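Long-range contact in signal recognition particle receptor beta subunit (PDB 2FH5), which binds GTP as the beta subunit of the signal recognition particle receptor and helps target nascent secretory proteins to the endoplasmic reticulum membrane: residues B[183-191]-B[202-212]. Numbering follows the deposited sequence.
With GTP (guanosine-5'-triphosphate), chain D.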
loop_
_atom_site.group_PDB
_atom_site.type_symbol
_atom_site.label_atom_id
_atom_site.label_comp_id
_atom_site.label_asym_id
_atom_site.label_seq_id
_atom_site.Cartn_x
_atom_site.Cartn_y
_atom_site.Cartn_z
ATOM N N LYS B 183 7.214 -2.822 24.392
ATOM C CA LYS B 183 8.136 -3.758 23.750
ATOM C C LYS B 183 8.371 -3.110 22.363
ATOM O O LYS B 183 7.422 -2.859 21.618
ATOM C CB LYS B 183 7.479 -5.130 23.573
ATOM C CG LYS B 183 7.136 -5.855 24.866
ATOM C CD LYS B 183 8.393 -6.358 25.576
ATOM C CE LYS B 183 8.041 -7.235 26.768
ATOM N NZ LYS B 183 9.265 -7.760 27.423
ATOM N N VAL B 184 9.619 -2.811 22.031
ATOM C CA VAL B 184 9.921 -2.176 20.761
ATOM C C VAL B 184 11.105 -2.880 20.140
ATOM O O VAL B 184 12.153 -2.956 20.755
ATOM C CB VAL B 184 10.285 -0.669 20.944
ATOM C CG1 VAL B 184 10.647 -0.058 19.614
ATOM C CG2 VAL B 184 9.126 0.090 21.549
ATOM N N GLU B 185 10.941 -3.408 18.933
ATOM C CA GLU B 185 12.047 -4.073 18.260
ATOM C C GLU B 185 12.279 -3.517 16.878
ATOM O O GLU B 185 11.387 -2.933 16.266
ATOM C CB GLU B 185 11.788 -5.554 18.103
ATOM C CG GLU B 185 11.885 -6.342 19.367
ATOM C CD GLU B 185 11.489 -7.778 19.139
ATOM O OE1 GLU B 185 12.087 -8.440 18.245
ATOM O OE2 GLU B 185 10.566 -8.229 19.851
ATOM N N PHE B 186 13.496 -3.724 16.398
ATOM C CA PHE B 186 13.886 -3.314 15.071
ATOM C C PHE B 186 14.348 -4.540 14.326
ATOM O O PHE B 186 14.981 -5.410 14.907
ATOM C CB PHE B 186 15.053 -2.339 15.113
ATOM C CG PHE B 186 14.653 -0.920 15.387
ATOM C CD1 PHE B 186 14.323 -0.510 16.678
ATOM C CD2 PHE B 186 14.675 0.030 14.362
ATOM C CE1 PHE B 186 14.027 0.829 16.954
ATOM C CE2 PHE B 186 14.385 1.367 14.622
ATOM C CZ PHE B 186 14.060 1.772 15.929
ATOM N N LEU B 187 14.009 -4.633 13.053
ATOM C CA LEU B 187 14.502 -5.737 12.244
ATOM C C LEU B 187 14.610 -5.239 10.806
ATOM O O LEU B 187 14.136 -4.149 10.490
ATOM C CB LEU B 187 13.612 -6.980 12.369
ATOM C CG LEU B 187 12.181 -7.165 11.858
ATOM C CD1 LEU B 187 12.129 -7.140 10.333
ATOM C CD2 LEU B 187 11.679 -8.503 12.373
ATOM N N GLU B 188 15.271 -6.009 9.953
ATOM C CA GLU B 188 15.434 -5.632 8.558
ATOM C C GLU B 188 14.627 -6.577 7.677
ATOM O O GLU B 188 14.328 -7.708 8.073
ATOM C CB GLU B 188 16.910 -5.680 8.176
ATOM C CG GLU B 188 17.772 -4.781 9.036
ATOM C CD GLU B 188 19.256 -4.923 8.734
ATOM O OE1 GLU B 188 19.706 -6.061 8.495
ATOM O OE2 GLU B 188 19.981 -3.902 8.748
ATOM N N CYS B 189 14.241 -6.105 6.498
ATOM C CA CYS B 189 13.480 -6.939 5.575
ATOM C C CYS B 189 13.422 -6.350 4.182
ATOM O O CYS B 189 13.862 -5.226 3.941
ATOM C CB CYS B 189 12.052 -7.180 6.087
ATOM S SG CYS B 189 11.028 -5.702 6.266
ATOM N N SER B 190 12.897 -7.152 3.263
ATOM C CA SER B 190 12.741 -6.772 1.873
ATOM C C SER B 190 11.494 -7.455 1.331
ATOM O O SER B 190 11.324 -8.658 1.493
ATOM C CB SER B 190 13.950 -7.206 1.069
ATOM O OG SER B 190 13.784 -6.848 -0.294
ATOM N N ALA B 191 10.614 -6.682 0.704
ATOM C CA ALA B 191 9.395 -7.234 0.145
ATOM C C ALA B 191 9.648 -7.754 -1.272
ATOM O O ALA B 191 8.823 -8.457 -1.843
ATOM C CB ALA B 191 8.300 -6.170 0.136
ATOM N N ASP B 202 12.743 -11.380 1.355
ATOM C CA ASP B 202 13.468 -11.646 2.586
ATOM C C ASP B 202 12.656 -11.119 3.763
ATOM O O ASP B 202 12.892 -10.017 4.249
ATOM C CB ASP B 202 14.846 -10.977 2.546
ATOM C CG ASP B 202 15.577 -11.066 3.884
ATOM O OD1 ASP B 202 15.405 -12.082 4.613
ATOM O OD2 ASP B 202 16.332 -10.115 4.201
ATOM N N ILE B 203 11.692 -11.914 4.213
ATOM C CA ILE B 203 10.844 -11.522 5.328
ATOM C C ILE B 203 10.875 -12.553 6.459
ATOM O O ILE B 203 9.939 -12.646 7.259
ATOM C CB ILE B 203 9.365 -11.301 4.853
ATOM C CG1 ILE B 203 8.820 -12.557 4.158
ATOM C CG2 ILE B 203 9.298 -10.136 3.878
ATOM C CD1 ILE B 203 7.290 -12.567 4.044
ATOM N N GLN B 204 11.961 -13.321 6.522
ATOM C CA GLN B 204 12.142 -14.358 7.545
ATOM C C GLN B 204 12.018 -13.833 8.972
ATOM O O GLN B 204 11.239 -14.352 9.777
ATOM C CB GLN B 204 13.509 -15.013 7.370
ATOM C CG GLN B 204 13.588 -15.952 6.183
ATOM C CD GLN B 204 12.820 -17.245 6.425
ATOM O OE1 GLN B 204 13.195 -18.049 7.289
ATOM N NE2 GLN B 204 11.736 -17.449 5.671
ATOM N N ASP B 205 12.792 -12.800 9.287
ATOM C CA ASP B 205 12.749 -12.219 10.624
ATOM C C ASP B 205 11.378 -11.694 10.990
ATOM O O ASP B 205 10.933 -11.876 12.128
ATOM C CB ASP B 205 13.771 -11.096 10.751
ATOM C CG ASP B 205 15.188 -11.610 10.751
ATOM O OD1 ASP B 205 15.363 -12.812 11.066
ATOM O OD2 ASP B 205 16.117 -10.822 10.458
ATOM N N LEU B 206 10.718 -11.050 10.025
ATOM C CA LEU B 206 9.383 -10.487 10.230
ATOM C C LEU B 206 8.363 -11.575 10.560
ATOM O O LEU B 206 7.543 -11.414 11.465
ATOM C CB LEU B 206 8.950 -9.715 8.981
ATOM C CG LEU B 206 7.534 -9.134 8.947
ATOM C CD1 LEU B 206 7.419 -8.043 9.980
ATOM C CD2 LEU B 206 7.239 -8.584 7.549
ATOM N N GLU B 207 8.406 -12.680 9.823
ATOM C CA GLU B 207 7.491 -13.791 10.096
ATOM C C GLU B 207 7.875 -14.423 11.443
ATOM O O GLU B 207 7.015 -14.921 12.163
ATOM C CB GLU B 207 7.547 -14.842 8.982
ATOM C CG GLU B 207 7.220 -14.291 7.600
ATOM C CD GLU B 207 7.009 -15.373 6.546
ATOM O OE1 GLU B 207 5.877 -15.901 6.447
ATOM O OE2 GLU B 207 7.978 -15.694 5.821
ATOM N N LYS B 208 9.162 -14.398 11.786
ATOM C CA LYS B 208 9.586 -14.935 13.074
ATOM C C LYS B 208 8.947 -14.082 14.170
ATOM O O LYS B 208 8.276 -14.609 15.052
ATOM C CB LYS B 208 11.113 -14.909 13.212
ATOM C CG LYS B 208 11.742 -16.297 13.386
ATOM C CD LYS B 208 13.264 -16.240 13.654
ATOM C CE LYS B 208 13.892 -17.655 13.714
ATOM N NZ LYS B 208 15.377 -17.685 13.944
ATOM N N TRP B 209 9.136 -12.763 14.098
ATOM C CA TRP B 209 8.563 -11.841 15.088
ATOM C C TRP B 209 7.047 -11.957 15.163
ATOM O O TRP B 209 6.474 -11.989 16.251
ATOM C CB TRP B 209 8.934 -10.395 14.755
ATOM C CG TRP B 209 8.407 -9.358 15.731
ATOM C CD1 TRP B 209 9.008 -8.930 16.875
ATOM C CD2 TRP B 209 7.198 -8.586 15.601
ATOM N NE1 TRP B 209 8.258 -7.935 17.466
ATOM C CE2 TRP B 209 7.146 -7.706 16.703
ATOM C CE3 TRP B 209 6.163 -8.553 14.656
ATOM C CZ2 TRP B 209 6.093 -6.793 16.884
ATOM C CZ3 TRP B 209 5.115 -7.643 14.837
ATOM C CH2 TRP B 209 5.093 -6.779 15.942
ATOM N N LEU B 210 6.388 -11.996 14.011
ATOM C CA LEU B 210 4.937 -12.124 13.997
ATOM C C LEU B 210 4.527 -13.400 14.721
ATOM O O LEU B 210 3.559 -13.414 15.478
ATOM C CB LEU B 210 4.423 -12.138 12.562
ATOM C CG LEU B 210 4.249 -10.757 11.919
ATOM C CD1 LEU B 210 4.048 -10.921 10.428
ATOM C CD2 LEU B 210 3.055 -10.045 12.554
ATOM N N ALA B 211 5.270 -14.476 14.487
ATOM C CA ALA B 211 5.000 -15.740 15.155
ATOM C C ALA B 211 5.131 -15.537 16.676
ATOM O O ALA B 211 4.217 -15.845 17.456
ATOM C CB ALA B 211 5.991 -16.787 14.674
ATOM N N LYS B 212 6.281 -14.999 17.075
ATOM C CA LYS B 212 6.597 -14.724 18.464
ATOM C C LYS B 212 5.560 -13.888 19.219
ATOM O O LYS B 212 5.378 -14.068 20.418
ATOM C CB LYS B 212 7.974 -14.061 18.522
ATOM C CG LYS B 212 8.292 -13.306 19.790
ATOM C CD LYS B 212 9.622 -12.577 19.627
ATOM C CE LYS B 212 9.846 -11.547 20.721
ATOM N NZ LYS B 212 11.228 -10.986 20.631
HETATM P PG GTP D . 0.845 3.680 0.739
HETATM O O1G GTP D . 0.929 4.924 -0.004
HETATM O O2G GTP D . -0.295 2.815 0.309
HETATM O O3G GTP D . 0.805 3.952 2.258
HETATM O O3B GTP D . 2.304 2.876 0.288
HETATM P PB GTP D . 2.759 1.492 0.761
HETATM O O1B GTP D . 3.599 1.611 1.990
HETATM O O2B GTP D . 1.632 0.496 0.950
HETATM O O3A GTP D . 3.721 1.115 -0.458
HETATM P PA GTP D . 3.683 -0.133 -1.418
HETATM O O1A GTP D . 3.585 -1.368 -0.705
HETATM O O2A GTP D . 2.594 0.033 -2.442
HETATM O "O5'" GTP D . 5.150 0.012 -1.997
HETATM C "C5'" GTP D . 5.464 1.171 -2.750
HETATM C "C4'" GTP D . 6.449 0.802 -3.858
HETATM O "O4'" GTP D . 7.672 0.268 -3.305
HETATM C "C3'" GTP D . 5.944 -0.288 -4.808
HETATM O "O3'" GTP D . 6.341 -0.004 -6.180
HETATM C "C2'" GTP D . 6.592 -1.533 -4.275
HETATM O "O2'" GTP D . 6.645 -2.647 -5.190
HETATM C "C1'" GTP D . 7.956 -1.044 -3.786
HETATM N N9 GTP D . 8.501 -1.789 -2.665
HETATM C C8 GTP D . 7.821 -2.144 -1.495
HETATM N N7 GTP D . 8.627 -2.818 -0.677
HETATM C C5 GTP D . 9.877 -2.907 -1.328
HETATM C C6 GTP D . 11.114 -3.481 -0.980
HETATM O O6 GTP D . 11.440 -4.075 0.030
HETATM N N1 GTP D . 12.172 -3.372 -1.922
HETATM C C2 GTP D . 12.032 -2.737 -3.143
HETATM N N2 GTP D . 13.094 -2.695 -3.994
HETATM N N3 GTP D . 10.837 -2.177 -3.467
HETATM C C4 GTP D . 9.780 -2.271 -2.568
HETATM O O HOH W 1 7.997 -5.641 19.947
HETATM O O HOH W 2 16.876 -8.227 10.944
HETATM O O HOH W 3 12.791 -10.018 7.815
#
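Glu185 reaches from the strand to two side chains of the helix through one oxygen: Lys212 NZ makes a salt bridge to OE2 at 2.9 Å, approaching from above the carboxylate plane, and Trp209 NE1 gives the same OE2 a weak hydrogen bond at 3.3 Å. That oxygen lies in the plane of the indole, at its edge, while the carboxylate as a whole stands 77° to the ring. Lys212 meets Glu185 from the opposite direction; CG anti to the backbone N and an extended chain beyond it carry NZ across to OE2. With an alanine here in place of Glu185, the Lys212 ammonium is likely to lose its counter-charge on the strand, and Trp209 NE1 its edge contact. Further along, Leu187 lays CD2 against the helix backbone, 3.5 Å from Asp205 O, and against Trp209 CB at 4.1 Å. Strand 184-188, an edge strand of this P-loop GTPase sheet, and helix 204-212 run roughly antiparallel, 148° between the axes of the two short segments; the helix follows the last strand and packs on the sheet. Trp209 also touches Leu119 of strand 117-123 and Ala81 and Val83 of strand 79-87. At the nucleotide end, Ser190 and Asp202 form an antiparallel hydrogen-bonded pair, a single bridge, Ser190 N to Asp202 O at 3.0 Å and Asp202 N to Ser190 O at 3.1 Å. Ser190 OG hydrogen-bonds Asp126 OD1, itself bonded to GTP, and so probably helps position it; Ala191 N donates a nearly straight hydrogen bond (163°) to guanine O6 at 2.8 Å.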